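Local coordinates for hypothetical conserved protein, GK1056 (PDB 2QYH) that is of unknown function but, as a haloacid dehalogenase-like hydrolase, may act as a magnesium-dependent phosphatase, at residues G36-I41 against V70-N75; H116-V121 against F149-E154; F237-V242 against I247-K252. All coordinates share one frame; numbering follows the deposited sequence.

Contact 1 of 3, residues G36-I41 against V70-N75; sequences GVYVAI and VVFEGN
The first torsions bring Y38 and F72 together: CG of Y38 lies beside its backbone N (chi1 -71°), CG of F72 anti to its own (chi1 175°), which carries the phenyl ring toward the tyrosine. The result is a T-shaped (edge-to-face) pair, with ring centroids 5.1 Å apart and planes at 83°. F72 is the edge partner. Its CE1 sits over the centre of the tyrosine ring, while F72 CZ makes the closest approach, 3.6 Å from Y38 CZ. E73 CG packs on a face of the F72 ring, near the rim, and its extended chain brings OE2 within 4.0 Å of Y38 CE1, the carboxylate plane steeply inclined to the ring. A water links the two polar ends, 2.8 Å from Y38 OH and donating to E73 OE2 at 3.1 Å, so the phenol is also tied to the turn. The turn itself, type I' from F72 to N75, is closed by mutual backbone bonds between its end residues and has both inner residues, E73 and G74, at positive phi. It connects strands 69-72 and 75-79 in a tight hairpin at the border of the mixed sheet. Strand 62-64 separates strand 38-42 from strand 69-72, so the aromatic pair reaches past it. F72 also touches M191 and L195 of helix 184-195, while Y38 packs on I5 of strand 5-8.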
loop_
_atom_site.group_PDB
_atom_site.type_symbol
_atom_site.label_atom_id
_atom_site.label_comp_id
_atom_site.label_asym_id
_atom_site.label_seq_id
_atom_site.Cartn_x
_atom_site.Cartn_y
_atom_site.Cartn_z
ATOM N N GLY D 36 6.113 23.411 -9.634
ATOM C CA GLY D 36 5.235 23.244 -10.779
ATOM C C GLY D 36 5.672 22.137 -11.715
ATOM O O GLY D 36 5.162 22.024 -12.840
ATOM N N VAL D 37 6.623 21.318 -11.264
ATOM C CA VAL D 37 7.106 20.203 -12.074
ATOM C C VAL D 37 6.227 18.987 -11.785
ATOM O O VAL D 37 5.965 18.666 -10.631
ATOM C CB VAL D 37 8.591 19.868 -11.753
ATOM C CG1 VAL D 37 9.057 18.660 -12.565
ATOM C CG2 VAL D 37 9.465 21.055 -12.069
ATOM N N TYR D 38 5.748 18.330 -12.833
ATOM C CA TYR D 38 4.907 17.163 -12.658
ATOM C C TYR D 38 5.722 15.955 -12.213
ATOM O O TYR D 38 6.829 15.721 -12.705
ATOM C CB TYR D 38 4.167 16.834 -13.956
ATOM C CG TYR D 38 3.081 17.826 -14.309
ATOM C CD1 TYR D 38 2.242 18.351 -13.319
ATOM C CD2 TYR D 38 2.875 18.232 -15.633
ATOM C CE1 TYR D 38 1.224 19.259 -13.642
ATOM C CE2 TYR D 38 1.863 19.135 -15.964
ATOM C CZ TYR D 38 1.042 19.646 -14.960
ATOM O OH TYR D 38 0.045 20.533 -15.273
ATOM N N VAL D 39 5.172 15.197 -11.272
ATOM C CA VAL D 39 5.826 14.008 -10.758
ATOM C C VAL D 39 4.927 12.813 -11.012
ATOM O O VAL D 39 3.756 12.802 -10.621
ATOM C CB VAL D 39 6.077 14.120 -9.253
ATOM C CG1 VAL D 39 6.693 12.832 -8.727
ATOM C CG2 VAL D 39 6.991 15.296 -8.979
ATOM N N ALA D 40 5.470 11.800 -11.665
ATOM C CA ALA D 40 4.677 10.621 -11.963
ATOM C C ALA D 40 5.507 9.351 -11.885
ATOM O O ALA D 40 6.731 9.371 -12.049
ATOM C CB ALA D 40 4.053 10.752 -13.354
ATOM N N ILE D 41 4.821 8.247 -11.618
ATOM C CA ILE D 41 5.460 6.949 -11.537
ATOM C C ILE D 41 5.212 6.221 -12.856
ATOM O O ILE D 41 4.145 6.357 -13.441
ATOM C CB ILE D 41 4.857 6.121 -10.387
ATOM C CG1 ILE D 41 5.340 6.677 -9.047
ATOM C CG2 ILE D 41 5.206 4.640 -10.561
ATOM C CD1 ILE D 41 4.718 5.998 -7.817
ATOM N N VAL D 70 -3.023 4.923 -18.010
ATOM C CA VAL D 70 -2.311 6.133 -17.626
ATOM C C VAL D 70 -3.215 7.151 -16.953
ATOM O O VAL D 70 -4.235 7.550 -17.509
ATOM C CB VAL D 70 -1.677 6.775 -18.867
ATOM C CG1 VAL D 70 -0.803 7.964 -18.465
ATOM C CG2 VAL D 70 -0.879 5.724 -19.631
ATOM N N VAL D 71 -2.825 7.590 -15.762
ATOM C CA VAL D 71 -3.618 8.549 -15.003
ATOM C C VAL D 71 -2.883 9.868 -14.768
ATOM O O VAL D 71 -1.689 9.878 -14.476
ATOM C CB VAL D 71 -4.002 7.958 -13.615
ATOM C CG1 VAL D 71 -4.828 8.965 -12.831
ATOM C CG2 VAL D 71 -4.753 6.651 -13.789
ATOM N N PHE D 72 -3.598 10.982 -14.888
ATOM C CA PHE D 72 -3.005 12.300 -14.647
ATOM C C PHE D 72 -3.804 13.063 -13.586
ATOM O O PHE D 72 -4.994 13.310 -13.755
ATOM C CB PHE D 72 -2.960 13.129 -15.933
ATOM C CG PHE D 72 -2.463 14.523 -15.722
ATOM C CD1 PHE D 72 -1.150 14.753 -15.328
ATOM C CD2 PHE D 72 -3.320 15.605 -15.865
ATOM C CE1 PHE D 72 -0.696 16.048 -15.077
ATOM C CE2 PHE D 72 -2.875 16.903 -15.615
ATOM C CZ PHE D 72 -1.561 17.125 -15.219
ATOM N N GLU D 73 -3.143 13.441 -12.496
ATOM C CA GLU D 73 -3.797 14.156 -11.400
ATOM C C GLU D 73 -5.123 13.505 -11.000
ATOM O O GLU D 73 -6.138 14.185 -10.874
ATOM C CB GLU D 73 -4.060 15.619 -11.773
ATOM C CG GLU D 73 -2.829 16.417 -12.151
ATOM C CD GLU D 73 -3.089 17.920 -12.181
ATOM O OE1 GLU D 73 -4.158 18.337 -12.682
ATOM O OE2 GLU D 73 -2.217 18.684 -11.713
ATOM N N GLY D 74 -5.116 12.188 -10.820
ATOM C CA GLY D 74 -6.325 11.498 -10.417
ATOM C C GLY D 74 -7.298 11.058 -11.498
ATOM O O GLY D 74 -8.209 10.293 -11.206
ATOM N N ASN D 75 -7.129 11.510 -12.737
ATOM C CA ASN D 75 -8.056 11.122 -13.796
ATOM C C ASN D 75 -7.403 10.339 -14.923
ATOM O O ASN D 75 -6.294 10.655 -15.346
ATOM C CB ASN D 75 -8.740 12.363 -14.366
ATOM C CG ASN D 75 -9.434 13.180 -13.295
ATOM O OD1 ASN D 75 -10.271 12.665 -12.552
ATOM N ND2 ASN D 75 -9.088 14.458 -13.208
HETATM O O HOH W 1 -2.149 21.046 -13.670
#

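Contact 2 of 3, residues H116-V121 against F149-E154; sequences HPHIHV and FCRAEE
I119 and F149 pack helix 117-124 against the loop leaving strand 145-148, within the alpha/beta cap that accompanies the catalytic core in many haloacid dehalogenase relatives. The apolar part is a CH-pi contact. I119 CG1 stands 3.8 Å from the centroid of the F149 ring and only 4° off its normal, over the middle of one face, a position reached with CG1 beside the backbone N (chi1 -64°). H118 extends the packing, its CB 4.1 Å from F149 CB, and the rim of the phenylalanine reaches helix backbone, with CE2 3.8 Å from I119 CA. V102 of strand 101-104 touches both I119 and F149. An alanine in place of F149 has no ring face for I119 CG1 to rest on, and a gap would probably open between helix and loop.

Farther out the contact is looser and passes to charged and ring groups. The guanidinium of R151 approaches the H118 ring with the two planes nearly perpendicular, NH2 lying 3.9 Å from CE1. E154 holds the loop's next turn: its OE2 bonds H99, while OE1 uses its anti lone pair to accept from R151 N at 2.8 Å, with an N-H...O angle of 170°.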
loop_
_atom_site.group_PDB
_atom_site.type_symbol
_atom_site.label_atom_id
_atom_site.label_comp_id
_atom_site.label_asym_id
_atom_site.label_seq_id
_atom_site.Cartn_x
_atom_site.Cartn_y
_atom_site.Cartn_z
ATOM N N HIS D 116 -4.515 -22.970 -7.318
ATOM C CA HIS D 116 -3.500 -23.495 -8.213
ATOM C C HIS D 116 -2.114 -23.191 -7.658
ATOM O O HIS D 116 -1.816 -22.044 -7.337
ATOM C CB HIS D 116 -3.664 -22.876 -9.595
ATOM C CG HIS D 116 -2.715 -23.424 -10.602
ATOM N ND1 HIS D 116 -1.380 -23.075 -10.630
ATOM C CD2 HIS D 116 -2.900 -24.324 -11.594
ATOM C CE1 HIS D 116 -0.781 -23.748 -11.600
ATOM N NE2 HIS D 116 -1.679 -24.512 -12.196
ATOM N N PRO D 117 -1.245 -24.219 -7.546
ATOM C CA PRO D 117 0.115 -24.070 -7.027
ATOM C C PRO D 117 1.051 -23.114 -7.746
ATOM O O PRO D 117 1.981 -22.611 -7.116
ATOM C CB PRO D 117 0.631 -25.515 -7.023
ATOM C CG PRO D 117 -0.016 -26.054 -8.247
ATOM C CD PRO D 117 -1.460 -25.606 -7.995
ATOM N N HIS D 118 0.872 -22.853 -9.035
ATOM C CA HIS D 118 1.801 -21.891 -9.685
ATOM C C HIS D 118 1.410 -20.459 -9.351
ATOM O O HIS D 118 2.252 -19.554 -9.308
ATOM C CB HIS D 118 1.857 -22.025 -11.210
ATOM C CG HIS D 118 2.619 -23.219 -11.688
ATOM N ND1 HIS D 118 3.543 -23.888 -10.911
ATOM C CD2 HIS D 118 2.604 -23.857 -12.882
ATOM C CE1 HIS D 118 4.062 -24.885 -11.603
ATOM N NE2 HIS D 118 3.510 -24.889 -12.801
ATOM N N ILE D 119 0.116 -20.259 -9.151
ATOM C CA ILE D 119 -0.387 -18.953 -8.798
ATOM C C ILE D 119 0.124 -18.629 -7.400
ATOM O O ILE D 119 0.719 -17.574 -7.199
ATOM C CB ILE D 119 -1.925 -18.922 -8.837
ATOM C CG1 ILE D 119 -2.405 -19.167 -10.274
ATOM C CG2 ILE D 119 -2.436 -17.584 -8.314
ATOM C CD1 ILE D 119 -3.877 -18.876 -10.506
ATOM N N HIS D 120 -0.074 -19.546 -6.448
ATOM C CA HIS D 120 0.377 -19.345 -5.067
ATOM C C HIS D 120 1.838 -18.894 -5.016
ATOM O O HIS D 120 2.147 -17.826 -4.493
ATOM C CB HIS D 120 0.226 -20.632 -4.226
ATOM C CG HIS D 120 -1.189 -20.984 -3.861
ATOM N ND1 HIS D 120 -1.927 -20.274 -2.937
ATOM C CD2 HIS D 120 -1.987 -21.997 -4.278
ATOM C CE1 HIS D 120 -3.118 -20.834 -2.802
ATOM N NE2 HIS D 120 -3.179 -21.881 -3.605
ATOM N N VAL D 121 2.727 -19.701 -5.578
ATOM C CA VAL D 121 4.158 -19.420 -5.568
ATOM C C VAL D 121 4.612 -18.135 -6.249
ATOM O O VAL D 121 5.278 -17.291 -5.629
ATOM C CB VAL D 121 4.935 -20.598 -6.186
ATOM C CG1 VAL D 121 6.363 -20.203 -6.481
ATOM C CG2 VAL D 121 4.906 -21.772 -5.232
ATOM N N PHE D 149 0.190 -18.697 -16.440
ATOM C CA PHE D 149 1.028 -19.534 -15.608
ATOM C C PHE D 149 1.442 -20.823 -16.296
ATOM O O PHE D 149 0.660 -21.767 -16.423
ATOM C CB PHE D 149 0.329 -19.816 -14.284
ATOM C CG PHE D 149 0.034 -18.576 -13.497
ATOM C CD1 PHE D 149 -1.083 -17.803 -13.790
ATOM C CD2 PHE D 149 0.905 -18.147 -12.498
ATOM C CE1 PHE D 149 -1.329 -16.619 -13.104
ATOM C CE2 PHE D 149 0.669 -16.967 -11.808
ATOM C CZ PHE D 149 -0.451 -16.199 -12.111
ATOM N N CYS D 150 2.692 -20.826 -16.752
ATOM C CA CYS D 150 3.294 -21.957 -17.431
ATOM C C CYS D 150 4.792 -21.693 -17.422
ATOM O O CYS D 150 5.227 -20.556 -17.198
ATOM C CB CYS D 150 2.798 -22.054 -18.877
ATOM S SG CYS D 150 3.588 -20.894 -20.014
ATOM N N ARG D 151 5.576 -22.739 -17.673
ATOM C CA ARG D 151 7.029 -22.622 -17.691
ATOM C C ARG D 151 7.523 -22.183 -19.067
ATOM O O ARG D 151 6.793 -22.266 -20.056
ATOM C CB ARG D 151 7.663 -23.956 -17.286
ATOM C CG ARG D 151 7.348 -24.361 -15.854
ATOM C CD ARG D 151 7.791 -25.782 -15.543
ATOM N NE ARG D 151 7.474 -26.164 -14.170
ATOM C CZ ARG D 151 8.110 -25.696 -13.098
ATOM N NH1 ARG D 151 9.108 -24.829 -13.240
ATOM N NH2 ARG D 151 7.743 -26.092 -11.883
ATOM N N ALA D 152 8.764 -21.712 -19.122
ATOM C CA ALA D 152 9.350 -21.240 -20.372
ATOM C C ALA D 152 9.346 -22.299 -21.477
ATOM O O ALA D 152 9.310 -21.970 -22.664
ATOM C CB ALA D 152 10.773 -20.740 -20.119
ATOM N N GLU D 153 9.375 -23.568 -21.083
ATOM C CA GLU D 153 9.372 -24.673 -22.036
ATOM C C GLU D 153 8.014 -24.832 -22.714
ATOM O O GLU D 153 7.919 -25.441 -23.776
ATOM C CB GLU D 153 9.725 -25.987 -21.331
ATOM C CG GLU D 153 11.056 -25.984 -20.596
ATOM C CD GLU D 153 11.062 -25.062 -19.390
ATOM O OE1 GLU D 153 10.244 -25.279 -18.472
ATOM O OE2 GLU D 153 11.885 -24.121 -19.360
ATOM N N GLU D 154 6.972 -24.272 -22.110
ATOM C CA GLU D 154 5.621 -24.400 -22.646
ATOM C C GLU D 154 5.051 -23.171 -23.369
ATOM O O GLU D 154 3.991 -23.260 -23.999
ATOM C CB GLU D 154 4.669 -24.783 -21.511
ATOM C CG GLU D 154 5.184 -25.896 -20.618
ATOM C CD GLU D 154 4.366 -26.050 -19.342
ATOM O OE1 GLU D 154 4.431 -25.155 -18.469
ATOM O OE2 GLU D 154 3.653 -27.068 -19.215
#

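Contact 3 of 3, residues F237-V242 against I247-K252; sequences FVTKPV and IWYGLK
K240 lies across Y249, joining the loop after edge strand 237-238 to helix 246-253, which packs on the Rossmann-like core typical of haloacid dehalogenase-like hydrolases. The extended lysine chain crosses the phenol ring at about a right angle. Its CE sits over the ring centre, 3.3 Å from the centroid, and makes a CH-pi contact; NZ, farther along, is 3.9 Å from the same centroid and 28° off the normal, a cation-pi interaction. One face of the tyrosine thus receives both methylene and ammonium. At the ring's edge, in plane, T239 OG1 comes 3.4 Å from Y249 CD1. F237 completes the shell more loosely, its CZ 4.3 Å from Y249 CE1 and its CE1 4.1 Å from G250 CA, where strand and helix run close.

In the next shell, CG of Y249 lies anti to its backbone N (chi1 180°), which turns the ring toward the loop. T239 is fixed from outside the two segments: its hydroxyl is hydrogen-bonded to G246 O at the start of the helix. V222 of strand 220-223 backs both T239 and F237, and on the far flank of the helix W248 and L251 touch helix 23-34. Beyond K240 the loop is tied to the helix by a water that donates to V242 O at 2.9 Å and accepts from I247 N at 3.0 Å.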
loop_
_atom_site.group_PDB
_atom_site.type_symbol
_atom_site.label_atom_id
_atom_site.label_comp_id
_atom_site.label_asym_id
_atom_site.label_seq_id
_atom_site.Cartn_x
_atom_site.Cartn_y
_atom_site.Cartn_z
ATOM N N PHE D 237 22.687 10.869 -17.496
ATOM C CA PHE D 237 23.348 11.220 -16.255
ATOM C C PHE D 237 23.161 10.097 -15.244
ATOM O O PHE D 237 22.077 9.527 -15.130
ATOM C CB PHE D 237 22.779 12.542 -15.728
ATOM C CG PHE D 237 23.289 12.932 -14.376
ATOM C CD1 PHE D 237 22.630 12.517 -13.223
ATOM C CD2 PHE D 237 24.435 13.711 -14.249
ATOM C CE1 PHE D 237 23.102 12.875 -11.960
ATOM C CE2 PHE D 237 24.921 14.076 -12.989
ATOM C CZ PHE D 237 24.252 13.657 -11.841
ATOM N N VAL D 238 24.233 9.760 -14.533
ATOM C CA VAL D 238 24.180 8.715 -13.520
ATOM C C VAL D 238 24.299 9.408 -12.170
ATOM O O VAL D 238 25.255 10.146 -11.922
ATOM C CB VAL D 238 25.339 7.702 -13.679
ATOM C CG1 VAL D 238 25.220 6.594 -12.633
ATOM C CG2 VAL D 238 25.322 7.108 -15.080
ATOM N N THR D 239 23.316 9.183 -11.305
ATOM C CA THR D 239 23.318 9.802 -9.990
ATOM C C THR D 239 23.823 8.814 -8.948
ATOM O O THR D 239 24.232 7.707 -9.286
ATOM C CB THR D 239 21.903 10.282 -9.609
ATOM O OG1 THR D 239 21.979 11.094 -8.433
ATOM C CG2 THR D 239 20.981 9.095 -9.356
ATOM N N LYS D 240 23.786 9.207 -7.680
ATOM C CA LYS D 240 24.264 8.331 -6.623
ATOM C C LYS D 240 23.300 7.182 -6.395
ATOM O O LYS D 240 22.205 7.163 -6.948
ATOM C CB LYS D 240 24.459 9.127 -5.334
ATOM C CG LYS D 240 25.411 10.286 -5.514
ATOM C CD LYS D 240 25.615 11.049 -4.236
ATOM C CE LYS D 240 26.440 12.296 -4.504
ATOM N NZ LYS D 240 26.630 13.134 -3.284
ATOM N N PRO D 241 23.709 6.185 -5.598
ATOM C CA PRO D 241 22.832 5.041 -5.326
ATOM C C PRO D 241 21.563 5.516 -4.617
ATOM O O PRO D 241 21.534 6.614 -4.051
ATOM C CB PRO D 241 23.701 4.152 -4.443
ATOM C CG PRO D 241 25.087 4.454 -4.937
ATOM C CD PRO D 241 25.057 5.953 -5.050
ATOM N N VAL D 242 20.521 4.686 -4.644
ATOM C CA VAL D 242 19.249 5.040 -4.024
ATOM C C VAL D 242 19.353 5.372 -2.535
ATOM O O VAL D 242 18.676 6.275 -2.046
ATOM C CB VAL D 242 18.211 3.922 -4.210
ATOM C CG1 VAL D 242 18.679 2.651 -3.509
ATOM C CG2 VAL D 242 16.857 4.378 -3.672
ATOM N N ILE D 247 18.109 10.229 -5.719
ATOM C CA ILE D 247 17.114 11.058 -6.374
ATOM C C ILE D 247 17.257 12.544 -6.071
ATOM O O ILE D 247 17.215 13.365 -6.982
ATOM C CB ILE D 247 15.711 10.575 -6.028
ATOM C CG1 ILE D 247 15.471 9.260 -6.770
ATOM C CG2 ILE D 247 14.675 11.631 -6.408
ATOM C CD1 ILE D 247 14.139 8.654 -6.536
ATOM N N TRP D 248 17.439 12.887 -4.800
ATOM C CA TRP D 248 17.603 14.281 -4.410
ATOM C C TRP D 248 18.823 14.890 -5.095
ATOM O O TRP D 248 18.749 15.969 -5.688
ATOM C CB TRP D 248 17.761 14.387 -2.890
ATOM C CG TRP D 248 18.180 15.747 -2.429
ATOM C CD1 TRP D 248 19.458 16.189 -2.233
ATOM C CD2 TRP D 248 17.326 16.862 -2.151
ATOM N NE1 TRP D 248 19.454 17.508 -1.852
ATOM C CE2 TRP D 248 18.155 17.948 -1.794
ATOM C CE3 TRP D 248 15.939 17.049 -2.174
ATOM C CZ2 TRP D 248 17.647 19.207 -1.461
ATOM C CZ3 TRP D 248 15.430 18.303 -1.842
ATOM C CH2 TRP D 248 16.285 19.365 -1.489
ATOM N N TYR D 249 19.945 14.185 -5.006
ATOM C CA TYR D 249 21.188 14.642 -5.604
ATOM C C TYR D 249 21.028 14.840 -7.105
ATOM O O TYR D 249 21.406 15.880 -7.652
ATOM C CB TYR D 249 22.305 13.632 -5.330
ATOM C CG TYR D 249 23.634 14.030 -5.921
ATOM C CD1 TYR D 249 24.095 13.459 -7.109
ATOM C CD2 TYR D 249 24.416 15.009 -5.312
ATOM C CE1 TYR D 249 25.307 13.856 -7.674
ATOM C CE2 TYR D 249 25.625 15.413 -5.866
ATOM C CZ TYR D 249 26.065 14.836 -7.045
ATOM O OH TYR D 249 27.262 15.242 -7.580
ATOM N N GLY D 250 20.465 13.835 -7.766
ATOM C CA GLY D 250 20.271 13.918 -9.201
ATOM C C GLY D 250 19.441 15.123 -9.596
ATOM O O GLY D 250 19.833 15.895 -10.469
ATOM N N LEU D 251 18.293 15.284 -8.948
ATOM C CA LEU D 251 17.407 16.398 -9.243
ATOM C C LEU D 251 18.121 17.730 -9.001
ATOM O O LEU D 251 17.876 18.716 -9.698
ATOM C CB LEU D 251 16.137 16.302 -8.388
ATOM C CG LEU D 251 15.156 15.171 -8.724
ATOM C CD1 LEU D 251 14.126 15.040 -7.612
ATOM C CD2 LEU D 251 14.481 15.446 -10.075
ATOM N N LYS D 252 19.011 17.745 -8.016
ATOM C CA LYS D 252 19.771 18.941 -7.678
ATOM C C LYS D 252 20.761 19.235 -8.819
ATOM O O LYS D 252 20.866 20.362 -9.308
ATOM C CB LYS D 252 20.528 18.703 -6.372
ATOM C CG LYS D 252 20.867 19.957 -5.602
ATOM C CD LYS D 252 19.666 20.476 -4.839
ATOM C CE LYS D 252 19.976 21.812 -4.180
ATOM N NZ LYS D 252 21.179 21.740 -3.302
HETATM O O HOH W 2 17.338 8.309 -3.585
#

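In the fold
The contacts follow one another along the chain, each closing before the next opens. Contacts 1 and 3 both reach the eight-stranded mixed sheet of the core: contact 1 joins inner strand 38-42 to the hairpin of strands 69-72 and 75-79 at one border, and contact 3 lies at outermost strand 237-238. Their centres are about 21 Å apart. Contact 2 lies across the chain's centre, about 35 Å from contact 1 and 38 Å from contact 3 between centres, beside the separate five-stranded antiparallel sheet. The chain therefore begins the core, departs to build the cap, and returns to finish the core, consistent with a cap inserted between core elements as in Cof-type relatives.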